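Local coordinates for protein NAD(P)H-flavin oxidoreductase (Staphylococcus epidermidis ATCC 12228, PDB 3GBH) that binds flavin mononucleotide and, as a member of the nitroreductase family, probably uses it to pass electrons from NAD(P)H to a second substrate, at residues 20-25 and 160-165; 28-33 and 81-86. All coordinates share one frame; numbering follows the deposited sequence.

Contact 1. Residues 20-25 and 160-165. With FMN (flavin mononucleotide), chain H.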
ATOM      1  N   SER B  20       3.501 -28.590  -5.284  1.00 23.28           N
ATOM      2  CA  SER B  20       3.843 -30.004  -5.097  1.00 23.25           C
ATOM      3  C   SER B  20       4.418 -30.584  -6.382  1.00 24.65           C
ATOM      4  O   SER B  20       3.697 -30.880  -7.335  1.00 25.42           O
ATOM      5  CB  SER B  20       2.618 -30.825  -4.675  1.00 24.37           C
ATOM      6  OG  SER B  20       2.255 -30.546  -3.333  1.00 24.72           O
ATOM      7  N   VAL B  21       5.723 -30.786  -6.379  1.00 24.86           N
ATOM      8  CA  VAL B  21       6.416 -31.462  -7.457  1.00 24.18           C
ATOM      9  C   VAL B  21       6.473 -32.933  -7.064  1.00 25.51           C
ATOM     10  O   VAL B  21       6.827 -33.249  -5.936  1.00 24.62           O
ATOM     11  CB  VAL B  21       7.833 -30.867  -7.620  1.00 22.72           C
ATOM     12  CG1 VAL B  21       8.707 -31.740  -8.470  1.00 21.94           C
ATOM     13  CG2 VAL B  21       7.726 -29.454  -8.178  1.00 23.44           C
ATOM     14  N   LYS B  22       6.100 -33.812  -7.988  1.00 24.70           N
ATOM     15  CA  LYS B  22       6.044 -35.260  -7.733  1.00 26.52           C
ATOM     16  C   LYS B  22       7.078 -36.111  -8.494  1.00 25.24           C
ATOM     17  O   LYS B  22       7.210 -37.305  -8.229  1.00 25.37           O
ATOM     18  CB  LYS B  22       4.611 -35.743  -8.012  1.00 27.92           C
ATOM     19  CG  LYS B  22       3.611 -34.925  -7.191  1.00 30.38           C
ATOM     20  CD  LYS B  22       2.242 -35.510  -7.121  1.00 34.14           C
ATOM     21  CE  LYS B  22       1.348 -34.587  -6.297  1.00 32.07           C
ATOM     22  NZ  LYS B  22       0.061 -35.262  -5.983  1.00 32.06           N
ATOM     23  N   VAL B  23       7.807 -35.490  -9.423  1.00 23.79           N
ATOM     24  CA  VAL B  23       8.862 -36.157 -10.178  1.00 24.07           C
ATOM     25  C   VAL B  23      10.132 -35.288 -10.073  1.00 22.95           C
ATOM     26  O   VAL B  23      10.153 -34.143 -10.529  1.00 22.46           O
ATOM     27  CB  VAL B  23       8.454 -36.340 -11.645  1.00 24.44           C
ATOM     28  CG1 VAL B  23       9.489 -37.140 -12.408  1.00 24.36           C
ATOM     29  CG2 VAL B  23       7.082 -37.022 -11.724  1.00 27.46           C
ATOM     30  N   PHE B  24      11.160 -35.844  -9.443  1.00 21.49           N
ATOM     31  CA  PHE B  24      12.427 -35.177  -9.229  1.00 21.86           C
ATOM     32  C   PHE B  24      13.521 -35.817 -10.080  1.00 22.23           C
ATOM     33  O   PHE B  24      13.344 -36.910 -10.638  1.00 20.79           O
ATOM     34  CB  PHE B  24      12.832 -35.284  -7.765  1.00 23.07           C
ATOM     35  CG  PHE B  24      11.796 -34.774  -6.822  1.00 24.17           C
ATOM     36  CD1 PHE B  24      11.808 -33.448  -6.418  1.00 23.04           C
ATOM     37  CD2 PHE B  24      10.798 -35.617  -6.335  1.00 23.08           C
ATOM     38  CE1 PHE B  24      10.843 -32.967  -5.544  1.00 22.57           C
ATOM     39  CE2 PHE B  24       9.818 -35.131  -5.447  1.00 21.03           C
ATOM     40  CZ  PHE B  24       9.851 -33.814  -5.057  1.00 22.21           C
ATOM     41  N   ASP B  25      14.637 -35.102 -10.191  1.00 22.07           N
ATOM     42  CA  ASP B  25      15.810 -35.591 -10.865  1.00 22.31           C
ATOM     43  C   ASP B  25      16.455 -36.674  -9.977  1.00 22.92           C
ATOM     44  O   ASP B  25      16.998 -36.423  -8.891  1.00 21.70           O
ATOM     45  CB  ASP B  25      16.754 -34.427 -11.193  1.00 22.26           C
ATOM     46  CG  ASP B  25      18.016 -34.864 -11.936  1.00 25.04           C
ATOM     47  OD1 ASP B  25      18.284 -36.082 -12.045  1.00 26.96           O
ATOM     48  OD2 ASP B  25      18.757 -33.974 -12.388  1.00 28.00           O
ATOM     49  N   ASP B 160      12.457 -28.209  -4.915  1.00 22.95           N
ATOM     50  CA  ASP B 160      11.028 -28.362  -4.792  1.00 22.14           C
ATOM     51  C   ASP B 160      10.710 -29.481  -3.842  1.00 22.09           C
ATOM     52  O   ASP B 160      11.568 -30.312  -3.542  1.00 23.33           O
ATOM     53  CB  ASP B 160      10.404 -28.596  -6.149  1.00 22.70           C
ATOM     54  CG  ASP B 160      10.290 -27.299  -6.949  1.00 25.73           C
ATOM     55  OD1 ASP B 160       9.383 -26.489  -6.617  1.00 23.96           O
ATOM     56  OD2 ASP B 160      11.113 -27.075  -7.872  1.00 23.49           O
ATOM     57  N   THR B 161       9.476 -29.484  -3.361  1.00 22.39           N
ATOM     58  CA  THR B 161       9.006 -30.457  -2.403  1.00 21.69           C
ATOM     59  C   THR B 161       7.604 -30.955  -2.730  1.00 23.25           C
ATOM     60  O   THR B 161       6.901 -30.372  -3.571  1.00 23.70           O
ATOM     61  CB  THR B 161       8.963 -29.879  -0.980  1.00 21.13           C
ATOM     62  OG1 THR B 161       8.114 -28.729  -0.959  1.00 21.70           O
ATOM     63  CG2 THR B 161      10.378 -29.546  -0.480  1.00 20.84           C
ATOM     64  N   ASN B 162       7.223 -32.015  -2.031  1.00 22.56           N
ATOM     65  CA  ASN B 162       5.854 -32.577  -2.072  1.00 22.67           C
ATOM     66  C   ASN B 162       5.553 -33.075  -0.680  1.00 22.86           C
ATOM     67  O   ASN B 162       6.180 -34.054  -0.209  1.00 21.88           O
ATOM     68  CB  ASN B 162       5.752 -33.708  -3.096  1.00 21.44           C
ATOM     69  CG  ASN B 162       4.353 -34.368  -3.176  1.00 24.65           C
ATOM     70  OD1 ASN B 162       4.261 -35.501  -3.602  1.00 31.35           O
ATOM     71  ND2 ASN B 162       3.284 -33.658  -2.802  1.00 24.23           N
ATOM     72  N   PRO B 163       4.641 -32.383   0.026  1.00 22.31           N
ATOM     73  CA  PRO B 163       4.233 -32.927   1.332  1.00 22.13           C
ATOM     74  C   PRO B 163       3.345 -34.123   1.136  1.00 22.24           C
ATOM     75  O   PRO B 163       2.539 -34.145   0.210  1.00 22.85           O
ATOM     76  CB  PRO B 163       3.515 -31.752   1.997  1.00 22.36           C
ATOM     77  CG  PRO B 163       2.987 -30.934   0.859  1.00 23.77           C
ATOM     78  CD  PRO B 163       3.954 -31.118  -0.287  1.00 24.10           C
ATOM     79  N   ILE B 164       3.501 -35.122   2.003  1.00 22.32           N
ATOM     80  CA  ILE B 164       2.928 -36.432   1.800  1.00 21.92           C
ATOM     81  C   ILE B 164       2.388 -36.935   3.143  1.00 24.41           C
ATOM     82  O   ILE B 164       3.107 -36.933   4.150  1.00 23.66           O
ATOM     83  CB  ILE B 164       3.991 -37.418   1.193  1.00 22.87           C
ATOM     84  CG1 ILE B 164       4.306 -37.034  -0.262  1.00 23.10           C
ATOM     85  CG2 ILE B 164       3.510 -38.868   1.224  1.00 19.87           C
ATOM     86  CD1 ILE B 164       5.487 -37.726  -0.913  1.00 22.68           C
ATOM     87  N   GLY B 165       1.104 -37.312   3.145  1.00 24.09           N
ATOM     88  CA  GLY B 165       0.433 -37.884   4.302  1.00 24.86           C
ATOM     89  C   GLY B 165       0.043 -39.315   4.019  1.00 25.12           C
ATOM     90  O   GLY B 165      -0.262 -40.064   4.929  1.00 25.62           O
TER
HETATM   91  N1  FMN H 300       0.409 -35.380  -2.482  1.00 26.79           N
HETATM   92  C2  FMN H 300       0.687 -36.664  -2.929  1.00 29.05           C
HETATM   93  O2  FMN H 300       1.012 -36.882  -4.101  1.00 28.12           O
HETATM   94  N3  FMN H 300       0.576 -37.713  -2.055  1.00 26.22           N
HETATM   95  C4  FMN H 300       0.208 -37.505  -0.723  1.00 28.95           C
HETATM   96  O4  FMN H 300       0.113 -38.483   0.042  1.00 27.97           O
HETATM   97  C4A FMN H 300      -0.085 -36.223  -0.287  1.00 25.78           C
HETATM   98  N5  FMN H 300      -0.491 -35.972   1.013  1.00 25.88           N
HETATM   99  C5A FMN H 300      -0.451 -34.689   1.517  1.00 25.95           C
HETATM  100  C6  FMN H 300      -0.506 -34.453   2.902  1.00 25.91           C
HETATM  101  C7  FMN H 300      -0.461 -33.170   3.402  1.00 25.53           C
HETATM  102  C7M FMN H 300      -0.526 -32.933   4.886  1.00 26.99           C
HETATM  103  C8  FMN H 300      -0.380 -32.089   2.516  1.00 26.33           C
HETATM  104  C8M FMN H 300      -0.321 -30.668   2.985  1.00 24.47           C
HETATM  105  C9  FMN H 300      -0.330 -32.320   1.153  1.00 25.64           C
HETATM  106  C9A FMN H 300      -0.354 -33.614   0.624  1.00 27.17           C
HETATM  107  N10 FMN H 300      -0.282 -33.857  -0.756  1.00 27.38           N
HETATM  108  C10 FMN H 300       0.011 -35.153  -1.185  1.00 28.41           C
HETATM  109  C1' FMN H 300      -0.096 -32.717  -1.736  1.00 25.48           C
HETATM  110  C2' FMN H 300      -1.452 -32.032  -1.906  1.00 26.98           C
HETATM  111  O2' FMN H 300      -2.294 -32.784  -2.763  1.00 25.38           O
HETATM  112  C3' FMN H 300      -1.232 -30.618  -2.458  1.00 27.11           C
HETATM  113  O3' FMN H 300      -0.546 -29.857  -1.496  1.00 27.19           O
HETATM  114  C4' FMN H 300      -2.519 -29.895  -2.856  1.00 28.68           C
HETATM  115  O4' FMN H 300      -3.126 -30.588  -3.947  1.00 27.17           O
HETATM  116  C5' FMN H 300      -2.212 -28.450  -3.242  1.00 27.90           C
HETATM  117  O5' FMN H 300      -1.326 -28.418  -4.354  1.00 24.97           O
HETATM  118  P   FMN H 300       0.071 -27.649  -4.247  1.00 25.45           P
HETATM  119  O1P FMN H 300       0.797 -27.733  -5.559  1.00 23.29           O
HETATM  120  O2P FMN H 300       0.839 -28.259  -3.112  1.00 23.75           O
HETATM  121  O3P FMN H 300      -0.167 -26.197  -3.904  1.00 24.66           O
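The backbones of 20-24 and 160-163 run in directions 123° apart, and one hydrogen bond joins them, from Val21 N to Thr161 O at 3.1 Å. This is the FMN site of the nitroreductase fold, where the loop after helix 11-17 lies against the outer edge of strand 160-164, an outer strand of the antiparallel sheet in this chain. The bond's donor stands 36° out of the Thr161 carbonyl plane, and the same oxygen also receives a CA-H...O contact from Ser20.

Val21 suits a buried place beside the strand: its CG2 branch packs 3.5 Å from Asp160 CB, the two side chains crossing at about a right angle, while CG1 lies over one face of the Phe24 ring, offset toward the rim. That ring meets the strand by its edge, with CE1 3.4 Å from Asp160 O.

Asn162 has its CG anti to the backbone N, which sets that carbon 4.1 Å from Lys22 CG. Its OD1 is held by a hydrogen bond from Gln78, and ND2 comes to 3.4 Å from FMN N1. Pro163 lays CB and CG against C8 and C9 of the flavin.

Ser20 is small enough to meet the phosphate twice, its backbone N-H making a nearly straight bond (174°) to O1P and its hydroxyl donating to O2P, with Arg203 and Arg18 among the further FMN partners. Lys22 brings a positive charge to the pyrimidine end of the flavin, a placement that would probably stabilise negative charge on the reduced ring. Its chain, extended beyond CG, passes Asn162 OD1 and ends in a hydrogen bond from Lys22 NZ to FMN O2 at 2.7 Å.

Contact 2. Residues 28-33 and 81-86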
ATOM      1  N   TYR B  28      20.207 -36.217  -9.076  1.00 26.12           N
ATOM      2  CA  TYR B  28      20.633 -35.054  -8.336  1.00 25.99           C
ATOM      3  C   TYR B  28      20.524 -35.358  -6.851  1.00 26.24           C
ATOM      4  O   TYR B  28      19.458 -35.764  -6.380  1.00 27.24           O
ATOM      5  CB  TYR B  28      19.754 -33.846  -8.671  1.00 26.93           C
ATOM      6  CG  TYR B  28      20.235 -32.660  -7.939  1.00 26.91           C
ATOM      7  CD1 TYR B  28      19.757 -32.373  -6.680  1.00 27.94           C
ATOM      8  CD2 TYR B  28      21.239 -31.865  -8.462  1.00 29.40           C
ATOM      9  CE1 TYR B  28      20.251 -31.316  -5.959  1.00 29.48           C
ATOM     10  CE2 TYR B  28      21.738 -30.783  -7.752  1.00 30.58           C
ATOM     11  CZ  TYR B  28      21.238 -30.520  -6.491  1.00 28.99           C
ATOM     12  OH  TYR B  28      21.695 -29.466  -5.731  1.00 31.38           O
ATOM     13  N   LYS B  29      21.614 -35.150  -6.113  1.00 24.25           N
ATOM     14  CA  LYS B  29      21.588 -35.291  -4.672  1.00 24.57           C
ATOM     15  C   LYS B  29      22.012 -33.972  -4.011  1.00 24.96           C
ATOM     16  O   LYS B  29      22.937 -33.282  -4.472  1.00 25.41           O
ATOM     17  CB  LYS B  29      22.468 -36.452  -4.214  1.00 25.75           C
ATOM     18  CG  LYS B  29      22.103 -37.838  -4.807  1.00 26.89           C
ATOM     19  CD  LYS B  29      20.679 -38.330  -4.449  1.00 26.99           C
ATOM     20  CE  LYS B  29      20.244 -39.530  -5.321  1.00 26.57           C
ATOM     21  NZ  LYS B  29      18.798 -39.865  -5.156  1.00 22.11           N
ATOM     22  N   ILE B  30      21.307 -33.619  -2.953  1.00 24.45           N
ATOM     23  CA  ILE B  30      21.503 -32.364  -2.235  1.00 23.57           C
ATOM     24  C   ILE B  30      22.714 -32.477  -1.320  1.00 23.96           C
ATOM     25  O   ILE B  30      22.764 -33.364  -0.489  1.00 24.53           O
ATOM     26  CB  ILE B  30      20.253 -32.015  -1.427  1.00 24.64           C
ATOM     27  CG1 ILE B  30      19.059 -31.784  -2.383  1.00 25.26           C
ATOM     28  CG2 ILE B  30      20.495 -30.782  -0.565  1.00 21.96           C
ATOM     29  CD1 ILE B  30      17.736 -31.611  -1.682  1.00 24.30           C
ATOM     30  N   PRO B  31      23.694 -31.570  -1.451  1.00 24.23           N
ATOM     31  CA  PRO B  31      24.855 -31.675  -0.552  1.00 24.80           C
ATOM     32  C   PRO B  31      24.456 -31.498   0.907  1.00 23.80           C
ATOM     33  O   PRO B  31      23.501 -30.786   1.187  1.00 23.67           O
ATOM     34  CB  PRO B  31      25.778 -30.532  -1.020  1.00 25.80           C
ATOM     35  CG  PRO B  31      25.242 -30.103  -2.362  1.00 25.80           C
ATOM     36  CD  PRO B  31      23.790 -30.411  -2.352  1.00 23.63           C
ATOM     37  N   ARG B  32      25.159 -32.140   1.838  1.00 24.76           N
ATOM     38  CA  ARG B  32      24.782 -32.002   3.268  1.00 26.89           C
ATOM     39  C   ARG B  32      24.774 -30.594   3.802  1.00 25.34           C
ATOM     40  O   ARG B  32      23.886 -30.259   4.554  1.00 23.57           O
ATOM     41  CB  ARG B  32      25.617 -32.873   4.198  1.00 28.32           C
ATOM     42  CG  ARG B  32      25.084 -34.267   4.197  1.00 37.68           C
ATOM     43  CD  ARG B  32      25.521 -35.129   5.356  1.00 43.38           C
ATOM     44  NE  ARG B  32      25.181 -36.529   5.094  1.00 43.01           N
ATOM     45  CZ  ARG B  32      25.425 -37.513   5.941  1.00 44.37           C
ATOM     46  NH1 ARG B  32      26.045 -37.272   7.092  1.00 45.45           N
ATOM     47  NH2 ARG B  32      25.070 -38.746   5.622  1.00 47.85           N
ATOM     48  N   GLU B  33      25.735 -29.780   3.379  1.00 27.06           N
ATOM     49  CA  GLU B  33      25.859 -28.381   3.830  1.00 28.30           C
ATOM     50  C   GLU B  33      24.566 -27.662   3.514  1.00 27.02           C
ATOM     51  O   GLU B  33      24.024 -26.924   4.323  1.00 27.20           O
ATOM     52  CB  GLU B  33      27.078 -27.688   3.148  1.00 28.51           C
ATOM     53  CG  GLU B  33      27.581 -26.364   3.810  1.00 31.75           C
ATOM     54  CD  GLU B  33      28.822 -25.725   3.084  1.00 33.44           C
ATOM     55  OE1 GLU B  33      29.525 -26.441   2.312  1.00 39.82           O
ATOM     56  OE2 GLU B  33      29.100 -24.507   3.305  1.00 43.32           O
ATOM     57  N   THR B  81      12.507 -41.012  -6.790  1.00 23.38           N
ATOM     58  CA  THR B  81      13.216 -39.981  -7.535  1.00 22.14           C
ATOM     59  C   THR B  81      13.804 -38.864  -6.651  1.00 21.86           C
ATOM     60  O   THR B  81      14.748 -38.181  -7.055  1.00 21.66           O
ATOM     61  CB  THR B  81      12.344 -39.421  -8.661  1.00 22.77           C
ATOM     62  OG1 THR B  81      11.246 -38.688  -8.106  1.00 22.18           O
ATOM     63  CG2 THR B  81      11.809 -40.564  -9.573  1.00 19.61           C
ATOM     64  N   SER B  82      13.242 -38.684  -5.462  1.00 21.67           N
ATOM     65  CA  SER B  82      13.639 -37.608  -4.561  1.00 22.49           C
ATOM     66  C   SER B  82      15.108 -37.663  -4.125  1.00 22.20           C
ATOM     67  O   SER B  82      15.717 -38.756  -3.993  1.00 22.18           O
ATOM     68  CB  SER B  82      12.754 -37.615  -3.302  1.00 22.40           C
ATOM     69  OG  SER B  82      12.950 -38.783  -2.529  1.00 23.89           O
ATOM     70  N   SER B  83      15.677 -36.490  -3.878  1.00 21.16           N
ATOM     71  CA  SER B  83      17.007 -36.442  -3.279  1.00 21.66           C
ATOM     72  C   SER B  83      16.946 -37.021  -1.867  1.00 22.33           C
ATOM     73  O   SER B  83      17.878 -37.667  -1.420  1.00 20.20           O
ATOM     74  CB  SER B  83      17.532 -35.014  -3.252  1.00 23.21           C
ATOM     75  OG  SER B  83      17.797 -34.573  -4.572  1.00 24.64           O
ATOM     76  N   ALA B  84      15.838 -36.746  -1.169  1.00 20.30           N
ATOM     77  CA  ALA B  84      15.602 -37.310   0.140  1.00 21.08           C
ATOM     78  C   ALA B  84      14.101 -37.339   0.374  1.00 21.29           C
ATOM     79  O   ALA B  84      13.372 -36.466  -0.139  1.00 20.36           O
ATOM     80  CB  ALA B  84      16.307 -36.437   1.247  1.00 21.37           C
HETATM   81  N   MSE B  85      13.648 -38.324   1.154  1.00 22.44           N
HETATM   82  CA  MSE B  85      12.307 -38.289   1.742  1.00 22.10           C
HETATM   83  C   MSE B  85      12.445 -37.931   3.215  1.00 22.83           C
HETATM   84  O   MSE B  85      12.962 -38.720   4.014  1.00 23.23           O
HETATM   85  CB  MSE B  85      11.624 -39.640   1.604  1.00 23.71           C
HETATM   86  CG  MSE B  85      10.211 -39.687   2.192  1.00 24.36           C
HETATM   87 SE   MSE B  85       8.941 -38.530   1.274  0.75 21.21          SE
HETATM   88  CE  MSE B  85       8.628 -39.657  -0.261  1.00 21.14           C
ATOM     89  N   LEU B  86      11.980 -36.744   3.568  1.00 22.58           N
ATOM     90  CA  LEU B  86      12.011 -36.276   4.940  1.00 23.48           C
ATOM     91  C   LEU B  86      10.785 -36.850   5.624  1.00 25.09           C
ATOM     92  O   LEU B  86       9.696 -36.705   5.105  1.00 26.01           O
ATOM     93  CB  LEU B  86      11.974 -34.752   4.990  1.00 23.79           C
ATOM     94  CG  LEU B  86      12.971 -33.991   4.107  1.00 26.51           C
ATOM     95  CD1 LEU B  86      12.900 -32.490   4.372  1.00 30.29           C
ATOM     96  CD2 LEU B  86      14.381 -34.497   4.315  1.00 23.63           C
TER
HETATM   97  O   HOH W   1      17.461 -37.834  -6.317  1.00 23.05           O
HETATM   98  O   HOH W   2      18.328 -40.148  -2.419  1.00 29.79           O
HETATM   99  O   HOH W   3      20.227 -36.017  -1.246  1.00 25.62           O
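Tyr28 and Ser83 meet where the loop leading into helix 32-42 passes the start of strand 84-91, at a classic beta bulge in which Ser83 and Ala84 both face Ile191. The Tyr28 carbonyl accepts a hydrogen bond from Ser83 OG at 2.7 Å, with the donor 44° out of the carbonyl plane. Ser83 OG stands beside its own backbone N (chi1 -69°), and there it also lies at the edge of the Tyr28 ring, 3.6 Å from CD1. The far end of that ring is occupied elsewhere, OH bonding to Tyr159.

Lys29 follows, with a flexible chain that bends at chi2 (-61°), which sets the position of CD. Farther out, NZ donates to two waters. One also donates to Ser83 O; the other sits beside the carbonyls of Tyr28 and Thr81. Charge and length thus let lysine serve a cluster of carbonyls through solvent.

Ile30 points toward the strand, and its branched apolar side chain packs CG1 and CD1 on Ser83 CB while also touching Ile191 and Met35. A third water accepts from Ile30 N at 3.1 Å and donates to Ser83 O at 2.9 Å.

The centres of contacts 1 and 2 lie about 12 Å apart, and both reach the same antiparallel sheet, in which strand 183-192 separates 84-91 from 160-164. Along the chain the order is 20-25, 28-33, 81-86, 160-165, so the pairing of contact 2 falls within the span bridged by contact 1. The loop between helices 11-17 and 32-42 therefore serves both, its earlier part at the flavin and its later part at the bulged strand. They touch directly: Phe24 N probably bonds to Thr81 OG1, Phe24 CD2 packs on Ser82 CA, and Ile164 CD1 meets CE of Met85, a selenomethionine. Together they join the flavin loop to the packing at the start of strand 84-91.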